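35 kDa hemin binding protein (Porphyromonas gingivalis, PDB 5Y1A) probably binds hemin, carries a thioredoxin domain and a beta-sandwich domain, and is a cargo of the type IX secretion system. Local coordinates at residues A[108-113]-A[131-136]. Numbering follows the deposited sequence.
Sequences PTFSVC and KNKIMK
With chi1 at 85°, Phe110 holds its CG between its own backbone N and carbonyl carbon; its CB already points toward the helix, and this torsion brings the ring beside Lys133, whose chain runs extended beyond CG toward the strand. The meeting is oblique: CD of Lys133 rests 3.7 Å from CE2 of the Phe110 ring and nearly as close to CZ, a contact of aliphatic chain with aromatic carbons. Two residues along the strand, Val112 places both methyl branches against the start of the same lysine. Its CG1, anti to the backbone N, lies 3.7 Å from the carbonyl O of Lys133, while CG2 of Val112 comes within 4.0 Å of CB of Lys133. The lysine thus covers two alternate residues on the same face of the strand, its base over Val112 and its outer methylenes over Phe110.

The direct contacts are van der Waals, but a water bridges the strand backbone and the lysine side chain, its oxygen 2.8 Å from O of Phe110 and 2.8 Å from NZ of Lys133. That ammonium group is also hydrogen-bonded to Asn121 OD1 and Ser123 O; three oxygen partners grip NZ, which helps keep the methylenes beside the ring.

Strand and helix axes pass 9.0 Å apart at 27°, helix 127-138 covering one face of the thioredoxin-fold sheet. Phe110 also touches Ile58 and Ile134 touches Ile62, both of helix 51-63; within the sheet, strand 109-112 runs antiparallel to strand 34-44.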
loop_
_atom_site.group_PDB
_atom_site.type_symbol
_atom_site.label_atom_id
_atom_site.label_comp_id
_atom_site.label_asym_id
_atom_site.label_seq_id
_atom_site.Cartn_x
_atom_site.Cartn_y
_atom_site.Cartn_z
ATOM N N PRO A 108 -18.668 -6.169 -9.198
ATOM C CA PRO A 108 -17.472 -6.444 -8.405
ATOM C C PRO A 108 -17.278 -7.958 -8.296
ATOM O O PRO A 108 -18.256 -8.708 -8.186
ATOM C CB PRO A 108 -17.812 -5.839 -7.030
ATOM C CG PRO A 108 -19.329 -6.011 -6.935
ATOM C CD PRO A 108 -19.856 -5.917 -8.346
ATOM N N THR A 109 -16.024 -8.387 -8.307
ATOM C CA THR A 109 -15.662 -9.771 -8.091
ATOM C C THR A 109 -14.443 -9.757 -7.174
ATOM O O THR A 109 -13.899 -8.695 -6.862
ATOM C CB THR A 109 -15.324 -10.508 -9.449
ATOM O OG1 THR A 109 -14.507 -9.664 -10.276
ATOM C CG2 THR A 109 -16.589 -10.882 -10.215
ATOM N N PHE A 110 -14.034 -10.932 -6.697
ATOM C CA PHE A 110 -12.857 -10.997 -5.835
ATOM C C PHE A 110 -12.194 -12.350 -5.889
ATOM O O PHE A 110 -12.812 -13.342 -6.281
ATOM C CB PHE A 110 -13.134 -10.570 -4.376
ATOM C CG PHE A 110 -13.694 -11.669 -3.440
ATOM C CD1 PHE A 110 -13.217 -11.748 -2.120
ATOM C CD2 PHE A 110 -14.689 -12.560 -3.845
ATOM C CE1 PHE A 110 -13.720 -12.700 -1.219
ATOM C CE2 PHE A 110 -15.195 -13.539 -2.932
ATOM C CZ PHE A 110 -14.718 -13.574 -1.626
ATOM N N SER A 111 -10.932 -12.344 -5.484
ATOM C CA SER A 111 -10.109 -13.543 -5.405
ATOM C C SER A 111 -9.605 -13.721 -3.965
ATOM O O SER A 111 -9.110 -12.749 -3.347
ATOM C CB SER A 111 -8.919 -13.385 -6.343
ATOM O OG SER A 111 -7.989 -14.429 -6.144
ATOM N N VAL A 112 -9.708 -14.957 -3.464
ATOM C CA VAL A 112 -9.175 -15.318 -2.145
ATOM C C VAL A 112 -7.792 -15.959 -2.310
ATOM O O VAL A 112 -7.682 -17.084 -2.812
ATOM C CB VAL A 112 -10.125 -16.287 -1.370
ATOM C CG1 VAL A 112 -9.551 -16.548 0.027
ATOM C CG2 VAL A 112 -11.510 -15.645 -1.233
ATOM N N CYS A 113 -6.750 -15.212 -1.932
ATOM C CA CYS A 113 -5.369 -15.675 -2.013
ATOM C C CYS A 113 -5.008 -16.228 -3.400
ATOM O O CYS A 113 -4.203 -17.156 -3.483
ATOM C CB CYS A 113 -5.086 -16.766 -0.962
ATOM S SG CYS A 113 -5.335 -16.227 0.753
ATOM N N LYS A 131 -17.813 -15.302 3.713
ATOM C CA LYS A 131 -17.119 -15.817 4.892
ATOM C C LYS A 131 -16.563 -17.233 4.649
ATOM O O LYS A 131 -15.416 -17.531 4.996
ATOM C CB LYS A 131 -18.062 -15.835 6.098
ATOM C CG LYS A 131 -17.320 -16.037 7.402
ATOM C CD LYS A 131 -18.210 -16.562 8.487
ATOM C CE LYS A 131 -17.349 -17.186 9.576
ATOM N NZ LYS A 131 -18.167 -18.154 10.373
ATOM N N ASN A 132 -17.382 -18.089 4.045
ATOM C CA ASN A 132 -16.977 -19.463 3.744
ATOM C C ASN A 132 -15.780 -19.532 2.789
ATOM O O ASN A 132 -14.864 -20.345 2.996
ATOM C CB ASN A 132 -18.147 -20.277 3.197
ATOM C CG ASN A 132 -19.214 -20.615 4.279
ATOM O OD1 ASN A 132 -20.315 -21.023 3.946
ATOM N ND2 ASN A 132 -18.882 -20.427 5.544
ATOM N N LYS A 133 -15.768 -18.661 1.781
ATOM C CA LYS A 133 -14.611 -18.549 0.865
ATOM C C LYS A 133 -13.361 -18.108 1.625
ATOM O O LYS A 133 -12.269 -18.669 1.412
ATOM C CB LYS A 133 -14.910 -17.576 -0.293
ATOM C CG LYS A 133 -15.570 -18.204 -1.537
ATOM C CD LYS A 133 -15.725 -17.152 -2.652
ATOM C CE LYS A 133 -16.048 -17.786 -3.978
ATOM N NZ LYS A 133 -16.066 -16.802 -5.104
ATOM N N ILE A 134 -13.514 -17.125 2.523
ATOM C CA ILE A 134 -12.399 -16.665 3.361
ATOM C C ILE A 134 -11.865 -17.806 4.233
ATOM O O ILE A 134 -10.659 -18.013 4.328
ATOM C CB ILE A 134 -12.812 -15.485 4.253
ATOM C CG1 ILE A 134 -13.130 -14.247 3.383
ATOM C CG2 ILE A 134 -11.750 -15.219 5.316
ATOM C CD1 ILE A 134 -13.768 -13.019 4.184
ATOM N N MET A 135 -12.772 -18.569 4.838
ATOM C CA MET A 135 -12.349 -19.648 5.726
ATOM C C MET A 135 -11.625 -20.754 4.956
ATOM O O MET A 135 -10.690 -21.373 5.479
ATOM C CB MET A 135 -13.523 -20.156 6.586
ATOM C CG MET A 135 -13.924 -19.146 7.682
ATOM S SD MET A 135 -12.662 -18.628 8.859
ATOM C CE MET A 135 -12.091 -20.179 9.536
ATOM N N LYS A 136 -12.022 -20.962 3.707
ATOM C CA LYS A 136 -11.337 -21.896 2.828
ATOM C C LYS A 136 -9.910 -21.402 2.576
ATOM O O LYS A 136 -8.956 -22.185 2.558
ATOM C CB LYS A 136 -12.107 -22.011 1.516
ATOM C CG LYS A 136 -11.811 -23.253 0.697
ATOM C CD LYS A 136 -13.052 -23.643 -0.105
ATOM C CE LYS A 136 -12.718 -24.072 -1.522
ATOM N NZ LYS A 136 -11.543 -24.986 -1.607
HETATM O O HOH W 1 -13.488 -15.794 -5.157
#